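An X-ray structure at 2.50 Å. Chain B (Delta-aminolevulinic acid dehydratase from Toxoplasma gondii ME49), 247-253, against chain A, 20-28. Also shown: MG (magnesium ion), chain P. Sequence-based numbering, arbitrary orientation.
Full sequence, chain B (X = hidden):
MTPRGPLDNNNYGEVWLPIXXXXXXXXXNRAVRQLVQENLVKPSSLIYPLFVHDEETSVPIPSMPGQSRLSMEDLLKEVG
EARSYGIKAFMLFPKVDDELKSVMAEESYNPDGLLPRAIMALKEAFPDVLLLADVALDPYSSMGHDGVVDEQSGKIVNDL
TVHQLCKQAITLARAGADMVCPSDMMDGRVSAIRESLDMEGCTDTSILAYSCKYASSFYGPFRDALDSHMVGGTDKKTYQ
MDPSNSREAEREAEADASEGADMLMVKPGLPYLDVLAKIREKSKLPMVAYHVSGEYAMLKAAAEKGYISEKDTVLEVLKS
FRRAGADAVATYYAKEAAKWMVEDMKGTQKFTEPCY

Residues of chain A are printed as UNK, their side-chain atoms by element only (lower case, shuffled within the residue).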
# COMPACT_ATOMS: atom_id res chain seq x y z
N ARG B 247 7.30 -4.70 16.41
CA ARG B 247 7.73 -3.51 15.69
C ARG B 247 9.26 -3.28 15.78
O ARG B 247 9.90 -2.91 14.80
CB ARG B 247 6.97 -2.30 16.22
CG ARG B 247 7.54 -0.99 15.78
CD ARG B 247 7.04 0.13 16.69
NE ARG B 247 7.30 -0.13 18.12
CZ ARG B 247 6.68 0.51 19.12
NH1 ARG B 247 5.79 1.46 18.83
NH2 ARG B 247 6.95 0.20 20.40
N GLU B 248 9.82 -3.54 16.93
CA GLU B 248 11.23 -3.45 17.14
C GLU B 248 12.06 -4.31 16.17
O GLU B 248 13.17 -3.96 15.84
CB GLU B 248 11.51 -3.91 18.56
CG GLU B 248 12.85 -3.56 19.07
CD GLU B 248 13.05 -4.07 20.49
OE1 GLU B 248 12.11 -4.70 21.04
OE2 GLU B 248 14.17 -3.84 21.03
N ALA B 249 11.51 -5.44 15.74
CA ALA B 249 12.24 -6.33 14.86
C ALA B 249 12.51 -5.67 13.52
O ALA B 249 13.56 -5.90 12.96
CB ALA B 249 11.50 -7.63 14.68
N GLU B 250 11.58 -4.85 13.02
CA GLU B 250 11.77 -4.17 11.74
C GLU B 250 12.92 -3.17 11.82
O GLU B 250 13.60 -2.89 10.83
CB GLU B 250 10.49 -3.43 11.33
CG GLU B 250 9.38 -4.33 10.81
CD GLU B 250 8.09 -3.57 10.46
OE1 GLU B 250 7.14 -3.62 11.28
OE2 GLU B 250 8.01 -2.93 9.37
N ARG B 251 13.09 -2.62 13.01
CA ARG B 251 14.18 -1.71 13.34
C ARG B 251 15.53 -2.43 13.28
O ARG B 251 16.54 -1.89 12.81
CB ARG B 251 13.95 -1.18 14.77
CG ARG B 251 14.52 0.14 15.05
CD ARG B 251 14.47 0.50 16.57
NE ARG B 251 15.43 1.58 16.80
CZ ARG B 251 15.74 2.10 17.98
NH1 ARG B 251 15.16 1.69 19.10
NH2 ARG B 251 16.64 3.09 18.01
N GLU B 252 15.56 -3.66 13.78
CA GLU B 252 16.79 -4.41 13.79
C GLU B 252 17.10 -4.89 12.39
O GLU B 252 18.26 -4.84 11.94
CB GLU B 252 16.67 -5.59 14.75
CG GLU B 252 16.70 -5.20 16.19
CD GLU B 252 18.11 -4.89 16.65
OE1 GLU B 252 19.07 -5.00 15.84
OE2 GLU B 252 18.28 -4.51 17.83
N ALA B 253 16.07 -5.35 11.69
CA ALA B 253 16.24 -5.90 10.34
C ALA B 253 16.78 -4.85 9.39
O ALA B 253 17.76 -5.11 8.69
CB ALA B 253 14.94 -6.48 9.81
N UNK A 20 24.73 6.11 15.83
CA UNK A 20 23.80 7.02 16.50
C UNK A 20 22.66 6.23 17.16
O UNK A 20 22.45 6.33 18.37
c UNK A 20 23.24 8.09 15.54
c UNK A 20 24.30 9.11 15.04
o UNK A 20 24.33 11.39 15.91
c UNK A 20 23.82 10.58 15.10
n UNK A 20 22.84 10.92 14.25
N UNK A 21 21.96 5.44 16.36
CA UNK A 21 20.84 4.65 16.88
C UNK A 21 21.39 3.40 17.58
O UNK A 21 22.35 2.80 17.09
c UNK A 21 19.86 4.28 15.74
N UNK A 22 20.79 3.05 18.72
CA UNK A 22 21.21 1.93 19.57
C UNK A 22 19.95 1.31 20.21
O UNK A 22 19.46 1.83 21.22
n UNK A 22 26.83 1.70 21.35
n UNK A 22 27.98 3.56 20.67
c UNK A 22 26.84 2.99 21.05
c UNK A 22 22.13 2.42 20.70
c UNK A 22 23.53 2.86 20.28
n UNK A 22 25.72 3.72 21.10
c UNK A 22 24.39 3.24 21.49
N UNK A 23 19.38 0.26 19.59
CA UNK A 23 18.15 -0.39 20.08
C UNK A 23 18.25 -0.93 21.51
O UNK A 23 17.23 -1.03 22.20
c UNK A 23 17.93 -1.54 19.09
c UNK A 23 18.47 -0.98 17.81
c UNK A 23 19.65 -0.11 18.19
N UNK A 24 19.46 -1.27 21.93
CA UNK A 24 19.69 -1.75 23.30
C UNK A 24 19.29 -0.75 24.38
O UNK A 24 18.99 -1.16 25.50
n UNK A 24 25.40 -4.03 24.80
n UNK A 24 23.08 -4.12 24.69
c UNK A 24 24.22 -4.16 25.38
n UNK A 24 24.18 -4.35 26.70
c UNK A 24 22.96 -3.91 23.24
c UNK A 24 21.53 -3.47 22.85
c UNK A 24 21.16 -2.14 23.51
N UNK A 25 19.30 0.55 24.08
CA UNK A 25 18.88 1.54 25.05
C UNK A 25 17.42 1.34 25.49
O UNK A 25 17.08 1.55 26.63
n UNK A 25 20.30 5.30 22.90
c UNK A 25 21.22 5.76 22.05
c UNK A 25 19.07 2.95 24.52
c UNK A 25 20.52 5.02 24.32
c UNK A 25 20.50 3.51 24.61
n UNK A 25 20.87 5.95 20.79
n UNK A 25 22.48 6.02 22.42
N UNK A 26 16.55 0.91 24.59
CA UNK A 26 15.17 0.63 24.97
C UNK A 26 15.03 -0.74 25.62
O UNK A 26 13.92 -1.16 25.90
o UNK A 26 14.33 3.14 24.04
c UNK A 26 14.22 0.76 23.79
c UNK A 26 14.07 2.20 23.31
n UNK A 26 13.62 2.35 22.07
N UNK A 27 16.15 -1.41 25.88
CA UNK A 27 16.15 -2.66 26.65
C UNK A 27 16.87 -2.55 28.02
O UNK A 27 16.87 -3.49 28.79
n UNK A 27 16.59 -4.65 20.04
c UNK A 27 16.80 -5.20 23.67
c UNK A 27 16.80 -3.79 25.83
n UNK A 27 18.46 -5.06 21.27
c UNK A 27 17.16 -4.90 21.21
c UNK A 27 16.27 -3.94 24.43
n UNK A 27 16.38 -5.04 22.28
N UNK A 28 17.47 -1.39 28.29
CA UNK A 28 18.29 -1.04 29.48
C UNK A 28 17.95 -1.71 30.80
O UNK A 28 18.83 -2.11 31.54
n UNK A 28 19.00 4.95 29.61
c UNK A 28 18.22 0.49 29.69
c UNK A 28 19.21 2.68 28.77
c UNK A 28 18.37 3.59 29.64
c UNK A 28 19.45 1.24 29.30
MG MG P . 20.90 -5.23 16.21
O HOH W 1 18.10 4.87 19.48
O HOH W 2 16.68 2.40 21.09
O HOH W 3 12.94 0.32 20.27
O HOH W 4 13.35 -5.77 23.26
O HOH W 5 20.73 -3.41 17.19
O HOH W 6 21.00 -6.05 18.49
O HOH W 7 22.95 -5.25 15.74
O HOH W 8 20.77 -4.13 14.29
O HOH W 9 20.56 -7.09 15.13

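Position 20 carries three side-chain carbons, the third bearing one oxygen and one nitrogen: a terminal amide on a two-carbon spacer. Its side chain is out of reach of the other stretch. This is A:Gln20.

Position 21 has a single side-chain carbon, CB, which lies 4.1 Å from B:Arg251 NH2, near the plane of that guanidinium. One carbon and nothing further makes it A:Ala21.

At position 22, three carbons lead to a nitrogen and then to a carbon carrying two more nitrogens, a guanidinium. Its CA-to-CB bond points away from chain B, and only the backbone comes close, with N 4.2 Å from B:Arg251 NH2. The residue is A:Arg22.

Position 23 has three carbons, the last 1.5 Å from its own backbone N, so the chain closes into a ring. Its CA sits 3.8 Å from B:Arg251 NH1, over one face of the guanidinium, and its CB is 3.2 Å from B:Glu252 OE2. The ring identifies A:Pro23, which also opens the 3-10 segment running to position 26.

Positions 24 and 25 repeat the pattern of three carbons, a nitrogen and a carbon with two nitrogens. The first points away from chain B and the second sideways; neither side chain makes contact. They are A:Arg24 and A:Arg25. A:Arg25 NH1 donates to A:Gln20 O (2.9 Å, 154°), tying the start of the stretch to the 3-10 turn.

Position 26 shows two carbons, the second carrying an oxygen and a nitrogen, an amide one carbon shorter than that of A:Gln20. It is A:Asn26. Its ND2 lies 3.4 Å from B:Arg251 NH1, but both are donors and no hydrogen bond joins them. Water 3 reconciles the pair by accepting from ND2 of A:Asn26 (2.8 Å) and from NH1 of B:Arg251 (2.9 Å).

Position 27 again has three carbons, a nitrogen and a carbon with two nitrogens. CA-to-CB points sideways, yet a terminal nitrogen lies 2.7 Å from B:Glu248 OE2 and 2.8 Å from B:Glu252 OE2: A:Arg27.

Position 28, four carbons in a row ending in nitrogen, makes no contact with the other stretch and is A:Lys28.

The contact rests on charge at one end and packing with water at the other. A:Arg27 NH2 donates to B:Glu248 OE2 (2.7 Å, 137°) and, almost linearly, to B:Glu252 OE2 (2.8 Å, 173°), while A:Arg27 NE also reaches B:Glu248 OE2 (2.8 Å, 133°). Both carboxylates sit at the guanidinium edge, where its N-H groups point, and both bonds from NH2 belong to salt bridges. B:Glu252 is shared: its OE1 binds magnesium MG at 1.9 Å, while its OE2 accepts from A:Arg27 NH2 and from two of the metal's waters, weakly from one. B:Arg251 instead packs over A:Pro23, with water 1 accepting from B:Arg251 NH2 (2.7 Å) and A:Arg25 NH1 (3.2 Å), and water 2 accepting from B:Arg251 NH1 (2.6 Å) within hydrogen-bonding reach of A:Arg22 O (2.8 Å). Together the stretches bury 339 Å².

Chain A, residues 20-28: QARPRRNRK
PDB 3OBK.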